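Local atomic coordinates of Bse634I restriction endonuclease (Geobacillus stearothermophilus, PDB entry 1KNV), a protein that acts as a type II restriction endonuclease, cutting DNA at a specific sequence, and probably depends on bound metal ions for its nuclease activity. Residues K25-L30 against R75-E80; H36-G41 against L162-L167. One frame throughout, in Å; residues are numbered along the deposited sequence.

Contact 1: residues K25-L30 against R75-E80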
loop_
_atom_site.group_PDB
_atom_site.type_symbol
_atom_site.label_atom_id
_atom_site.label_comp_id
_atom_site.label_asym_id
_atom_site.label_seq_id
_atom_site.Cartn_x
_atom_site.Cartn_y
_atom_site.Cartn_z
ATOM N N LYS B 25 16.599 11.405 -48.413
ATOM C CA LYS B 25 15.142 11.389 -48.355
ATOM C C LYS B 25 14.758 9.926 -48.134
ATOM O O LYS B 25 14.475 9.197 -49.086
ATOM C CB LYS B 25 14.560 11.914 -49.671
ATOM C CG LYS B 25 15.060 13.298 -50.057
ATOM C CD LYS B 25 14.786 14.309 -48.961
ATOM C CE LYS B 25 13.297 14.521 -48.782
ATOM N NZ LYS B 25 12.691 14.972 -50.058
ATOM N N PRO B 26 14.744 9.483 -46.865
ATOM C CA PRO B 26 14.413 8.106 -46.481
ATOM C C PRO B 26 13.138 7.533 -47.056
ATOM O O PRO B 26 13.104 6.381 -47.468
ATOM C CB PRO B 26 14.384 8.165 -44.953
ATOM C CG PRO B 26 14.004 9.584 -44.674
ATOM C CD PRO B 26 14.833 10.344 -45.673
ATOM N N PHE B 27 12.091 8.341 -47.098
ATOM C CA PHE B 27 10.807 7.879 -47.598
ATOM C C PHE B 27 10.781 7.649 -49.099
ATOM O O PHE B 27 10.119 6.727 -49.573
ATOM C CB PHE B 27 9.723 8.860 -47.159
ATOM C CG PHE B 27 9.676 9.059 -45.668
ATOM C CD1 PHE B 27 9.646 10.334 -45.121
ATOM C CD2 PHE B 27 9.690 7.961 -44.807
ATOM C CE1 PHE B 27 9.633 10.517 -43.733
ATOM C CE2 PHE B 27 9.676 8.132 -43.423
ATOM C CZ PHE B 27 9.648 9.411 -42.886
ATOM N N ASN B 28 11.500 8.474 -49.853
ATOM C CA ASN B 28 11.544 8.291 -51.300
ATOM C C ASN B 28 12.370 7.050 -51.608
ATOM O O ASN B 28 12.118 6.350 -52.587
ATOM C CB ASN B 28 12.150 9.510 -52.000
ATOM C CG ASN B 28 11.339 10.774 -51.774
ATOM O OD1 ASN B 28 10.105 10.740 -51.706
ATOM N ND2 ASN B 28 12.031 11.903 -51.673
ATOM N N ALA B 29 13.354 6.776 -50.760
ATOM C CA ALA B 29 14.195 5.606 -50.944
ATOM C C ALA B 29 13.320 4.370 -50.809
ATOM O O ALA B 29 13.429 3.435 -51.606
ATOM C CB ALA B 29 15.303 5.577 -49.896
ATOM N N LEU B 30 12.446 4.378 -49.804
ATOM C CA LEU B 30 11.549 3.251 -49.545
ATOM C C LEU B 30 10.590 2.990 -50.693
ATOM O O LEU B 30 10.451 1.858 -51.155
ATOM C CB LEU B 30 10.743 3.494 -48.269
ATOM C CG LEU B 30 11.495 3.316 -46.954
ATOM C CD1 LEU B 30 10.637 3.800 -45.820
ATOM C CD2 LEU B 30 11.852 1.864 -46.759
ATOM N N ARG B 75 18.836 4.942 -41.418
ATOM C CA ARG B 75 18.501 3.538 -41.187
ATOM C C ARG B 75 17.465 3.419 -40.064
ATOM O O ARG B 75 16.610 2.525 -40.078
ATOM C CB ARG B 75 19.746 2.740 -40.803
ATOM C CG ARG B 75 20.727 2.503 -41.924
ATOM C CD ARG B 75 21.974 1.825 -41.383
ATOM N NE ARG B 75 21.773 0.432 -40.982
ATOM C CZ ARG B 75 21.910 -0.605 -41.801
ATOM N NH1 ARG B 75 22.240 -0.415 -43.071
ATOM N NH2 ARG B 75 21.757 -1.841 -41.347
ATOM N N GLY B 76 17.555 4.318 -39.085
ATOM C CA GLY B 76 16.613 4.316 -37.976
ATOM C C GLY B 76 15.224 4.652 -38.485
ATOM O O GLY B 76 14.251 3.983 -38.143
ATOM N N THR B 77 15.128 5.689 -39.312
ATOM C CA THR B 77 13.849 6.087 -39.883
ATOM C C THR B 77 13.273 4.960 -40.727
ATOM O O THR B 77 12.058 4.745 -40.746
ATOM C CB THR B 77 14.004 7.314 -40.753
ATOM O OG1 THR B 77 14.444 8.409 -39.942
ATOM C CG2 THR B 77 12.682 7.662 -41.417
ATOM N N TRP B 78 14.145 4.242 -41.433
ATOM C CA TRP B 78 13.705 3.123 -42.255
ATOM C C TRP B 78 13.221 1.995 -41.347
ATOM O O TRP B 78 12.182 1.383 -41.601
ATOM C CB TRP B 78 14.843 2.607 -43.150
ATOM C CG TRP B 78 15.160 3.495 -44.319
ATOM C CD1 TRP B 78 14.283 4.286 -45.017
ATOM C CD2 TRP B 78 16.431 3.652 -44.953
ATOM N NE1 TRP B 78 14.934 4.923 -46.043
ATOM C CE2 TRP B 78 16.253 4.552 -46.027
ATOM C CE3 TRP B 78 17.706 3.120 -44.717
ATOM C CZ2 TRP B 78 17.304 4.929 -46.862
ATOM C CZ3 TRP B 78 18.750 3.496 -45.545
ATOM C CH2 TRP B 78 18.543 4.393 -46.606
ATOM N N PHE B 79 13.972 1.722 -40.286
ATOM C CA PHE B 79 13.595 0.666 -39.359
ATOM C C PHE B 79 12.230 0.952 -38.746
ATOM O O PHE B 79 11.416 0.047 -38.576
ATOM C CB PHE B 79 14.628 0.547 -38.252
ATOM C CG PHE B 79 14.320 -0.530 -37.273
ATOM C CD1 PHE B 79 14.361 -1.863 -37.663
ATOM C CD2 PHE B 79 13.980 -0.218 -35.961
ATOM C CE1 PHE B 79 14.071 -2.879 -36.759
ATOM C CE2 PHE B 79 13.687 -1.221 -35.047
ATOM C CZ PHE B 79 13.733 -2.558 -35.448
ATOM N N GLU B 80 11.998 2.217 -38.408
ATOM C CA GLU B 80 10.740 2.659 -37.823
ATOM C C GLU B 80 9.599 2.390 -38.791
ATOM O O GLU B 80 8.517 1.948 -38.387
ATOM C CB GLU B 80 10.804 4.159 -37.503
ATOM C CG GLU B 80 11.496 4.504 -36.179
ATOM C CD GLU B 80 12.002 5.944 -36.120
ATOM O OE1 GLU B 80 11.300 6.844 -36.621
ATOM O OE2 GLU B 80 13.095 6.184 -35.559
#

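Contact 2: residues H36-G41 against L162-L167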
loop_
_atom_site.group_PDB
_atom_site.type_symbol
_atom_site.label_atom_id
_atom_site.label_comp_id
_atom_site.label_asym_id
_atom_site.label_seq_id
_atom_site.Cartn_x
_atom_site.Cartn_y
_atom_site.Cartn_z
ATOM N N HIS B 36 6.513 -2.637 -55.551
ATOM C CA HIS B 36 5.702 -3.836 -55.713
ATOM C C HIS B 36 5.668 -4.834 -54.565
ATOM O O HIS B 36 5.018 -5.874 -54.665
ATOM C CB HIS B 36 6.109 -4.563 -57.000
ATOM C CG HIS B 36 5.854 -3.771 -58.248
ATOM N ND1 HIS B 36 6.646 -2.713 -58.638
ATOM C CD2 HIS B 36 4.880 -3.878 -59.185
ATOM C CE1 HIS B 36 6.174 -2.199 -59.760
ATOM N NE2 HIS B 36 5.103 -2.887 -60.113
ATOM N N GLN B 37 6.348 -4.530 -53.472
ATOM C CA GLN B 37 6.342 -5.442 -52.335
ATOM C C GLN B 37 6.768 -4.731 -51.064
ATOM O O GLN B 37 7.330 -3.633 -51.110
ATOM C CB GLN B 37 7.303 -6.601 -52.579
ATOM C CG GLN B 37 8.767 -6.178 -52.564
ATOM C CD GLN B 37 9.714 -7.351 -52.413
ATOM O OE1 GLN B 37 9.768 -8.226 -53.274
ATOM N NE2 GLN B 37 10.465 -7.377 -51.310
ATOM N N THR B 38 6.496 -5.359 -49.927
ATOM C CA THR B 38 6.912 -4.800 -48.653
ATOM C C THR B 38 8.162 -5.570 -48.264
ATOM O O THR B 38 8.372 -6.698 -48.708
ATOM C CB THR B 38 5.838 -4.962 -47.550
ATOM O OG1 THR B 38 5.341 -6.308 -47.550
ATOM C CG2 THR B 38 4.694 -3.972 -47.766
ATOM N N PRO B 39 9.019 -4.963 -47.442
ATOM C CA PRO B 39 10.264 -5.593 -46.990
ATOM C C PRO B 39 10.075 -7.014 -46.447
ATOM O O PRO B 39 9.138 -7.280 -45.697
ATOM C CB PRO B 39 10.758 -4.621 -45.926
ATOM C CG PRO B 39 10.292 -3.286 -46.465
ATOM C CD PRO B 39 8.886 -3.597 -46.902
ATOM N N THR B 40 10.967 -7.926 -46.823
ATOM C CA THR B 40 10.882 -9.310 -46.361
ATOM C C THR B 40 12.253 -9.921 -46.075
ATOM O O THR B 40 13.273 -9.451 -46.573
ATOM C CB THR B 40 10.160 -10.200 -47.396
ATOM O OG1 THR B 40 10.853 -10.138 -48.652
ATOM C CG2 THR B 40 8.726 -9.728 -47.594
ATOM N N GLY B 41 12.271 -10.973 -45.266
ATOM C CA GLY B 41 13.529 -11.615 -44.947
ATOM C C GLY B 41 14.345 -10.901 -43.884
ATOM O O GLY B 41 13.815 -10.545 -42.828
ATOM N N LEU B 162 -7.062 -2.842 -44.489
ATOM C CA LEU B 162 -6.559 -3.037 -45.845
ATOM C C LEU B 162 -5.051 -3.208 -45.702
ATOM O O LEU B 162 -4.361 -2.318 -45.186
ATOM C CB LEU B 162 -6.855 -1.819 -46.719
ATOM C CG LEU B 162 -8.328 -1.441 -46.887
ATOM C CD1 LEU B 162 -8.403 -0.107 -47.620
ATOM C CD2 LEU B 162 -9.090 -2.540 -47.643
ATOM N N PRO B 163 -4.514 -4.359 -46.141
ATOM C CA PRO B 163 -3.067 -4.522 -45.996
ATOM C C PRO B 163 -2.238 -3.600 -46.883
ATOM O O PRO B 163 -2.756 -2.944 -47.787
ATOM C CB PRO B 163 -2.844 -6.016 -46.272
ATOM C CG PRO B 163 -3.975 -6.407 -47.163
ATOM C CD PRO B 163 -5.156 -5.579 -46.670
ATOM N N ILE B 164 -0.948 -3.519 -46.583
ATOM C CA ILE B 164 -0.028 -2.694 -47.354
ATOM C C ILE B 164 0.856 -3.657 -48.144
ATOM O O ILE B 164 1.666 -4.389 -47.575
ATOM C CB ILE B 164 0.827 -1.798 -46.422
ATOM C CG1 ILE B 164 -0.072 -0.758 -45.745
ATOM C CG2 ILE B 164 1.935 -1.113 -47.204
ATOM C CD1 ILE B 164 0.618 0.040 -44.649
ATOM N N ASN B 165 0.678 -3.658 -49.458
ATOM C CA ASN B 165 1.421 -4.544 -50.342
ATOM C C ASN B 165 2.613 -3.896 -51.002
ATOM O O ASN B 165 3.421 -4.573 -51.636
ATOM C CB ASN B 165 0.486 -5.068 -51.413
ATOM C CG ASN B 165 -0.645 -5.858 -50.832
ATOM O OD1 ASN B 165 -1.714 -5.971 -51.433
ATOM N ND2 ASN B 165 -0.419 -6.426 -49.652
ATOM N N LYS B 166 2.712 -2.581 -50.868
ATOM C CA LYS B 166 3.813 -1.832 -51.444
ATOM C C LYS B 166 3.846 -0.485 -50.762
ATOM O O LYS B 166 2.810 0.026 -50.337
ATOM C CB LYS B 166 3.619 -1.693 -52.958
ATOM C CG LYS B 166 2.212 -1.290 -53.379
ATOM C CD LYS B 166 2.022 0.221 -53.367
ATOM C CE LYS B 166 2.783 0.896 -54.513
ATOM N NZ LYS B 166 2.230 0.553 -55.857
ATOM N N LEU B 167 5.038 0.089 -50.648
ATOM C CA LEU B 167 5.201 1.370 -49.977
ATOM C C LEU B 167 4.938 2.581 -50.857
ATOM O O LEU B 167 5.407 2.662 -51.996
ATOM C CB LEU B 167 6.605 1.462 -49.381
ATOM C CG LEU B 167 6.988 0.315 -48.446
ATOM C CD1 LEU B 167 8.342 0.604 -47.834
ATOM C CD2 LEU B 167 5.921 0.140 -47.364
#

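Contact 1: residues K25-L30 against R75-E80
Trp78 lays the five-membered end of its indole against the first turn of helix 26-33, with Pro26, Ala29 and Leu30 around it. Trp78 NE1 donates to Pro26 O at 2.7 Å (N-H...O 153°), and that oxygen lies at the indole edge, in the ring plane. The approach to the carbonyl is bent, with a C=O...donor angle of 108°. Leu30 CG meets Trp78 CD1 obliquely at 3.5 Å. Ala29 CB lies 3.7 Å from Trp78 CZ2, further along the indole. Pro26 CB lies 3.5 Å from Trp78 NE1. Thr77, the residue before Trp78, has CG2 anti to its backbone N; its side chain crosses that of Phe27 at about a right angle, with Thr77 CG2 3.6 Å from Phe27 CE2. The axes of segments 26-30 and 75-80 approach to 10.0 Å and cross at -56°, while Leu47 and Leu50 of helix 43-60 also touch the indole. Pro26 O serves two donors from opposite faces of its plane, Trp78 NE1 and, within the helix, Leu30 N. The buried indole N-H is thereby satisfied, and this polar bond, with the apolar contacts around it, is consistent with a set rotation of the ring.

Contact 2: residues H36-G41 against L162-L167
Peptide planes are the flat groups that meet here: the Asn165 carbonyl oxygen abuts Gln37 and the Ile164 carbonyl oxygen abuts Thr38. This is loop-on-loop packing in an enzyme of the PD-(D/E)XK nuclease clan, joining the connections that lead into helices 43-60 and 169-176. Gln37 CA stands beyond the oxygen end of the Asn165 peptide, tilted modestly from its plane, and makes a CA-H...O contact of 3.1 Å with Asn165 O (angle at H 128°). Thr38 CG2 instead rises well out of the Ile164 peptide plane, 3.1 Å from Ile164 O. Thr38 OG1 sits between the backbone N and the carbonyl carbon (chi1 47°), which puts CG2 beside the backbone N. From there the methyl also reaches Ile164 CG2 at 4.0 Å and comes near the CD2 branch of Leu167. The other branch, Leu167 CD1, lies 4.3 Å from Pro39 CD, so Thr38 and Pro39 share one leucine. Ile164 and Leu167 in turn rest on Ile85 of helix 68-93, which carries the apolar side of the contact inward. Hydrogen bonds between the two loops are absent: Gln37 N is 3.5 Å from Asn165 O, but the angle is poor. Polar ties run to neighbours instead, Ile164 N to Asn89 OD1, Lys166 O to Asn171 ND2 and the Leu167 backbone to Tyr34. At the outer end Lys166 CB lies 4.0 Å from His36 N, while the chain beyond it bends at chi2, chi3 and chi4 and NZ makes a weak hydrogen bond to His35 O.

In the fold
The segments alternate along the chain, in the order 25-30, 36-41, 75-80, 162-167, and the centres of contacts 1 and 2 are 14 Å apart on the same side of the chain's centre. Helix 26-33 starts in contact 1 and leads to the loop of contact 2. The contacts touch directly, Leu30 CB lying 3.8 Å from Leu167 CD1, and Ile172 of helix 169-176 packs on both leucines. Contact 1 joins helices 26-33 and 68-93; contact 2, underlain by the later part of helix 68-93, brings in the loop that follows strand 147-151. Contact 1 has its Thr77 side chain about 12 Å from that of Asp146, a calcium-binding residue whose ion is not bound in this chain; contact 2 lies farther off.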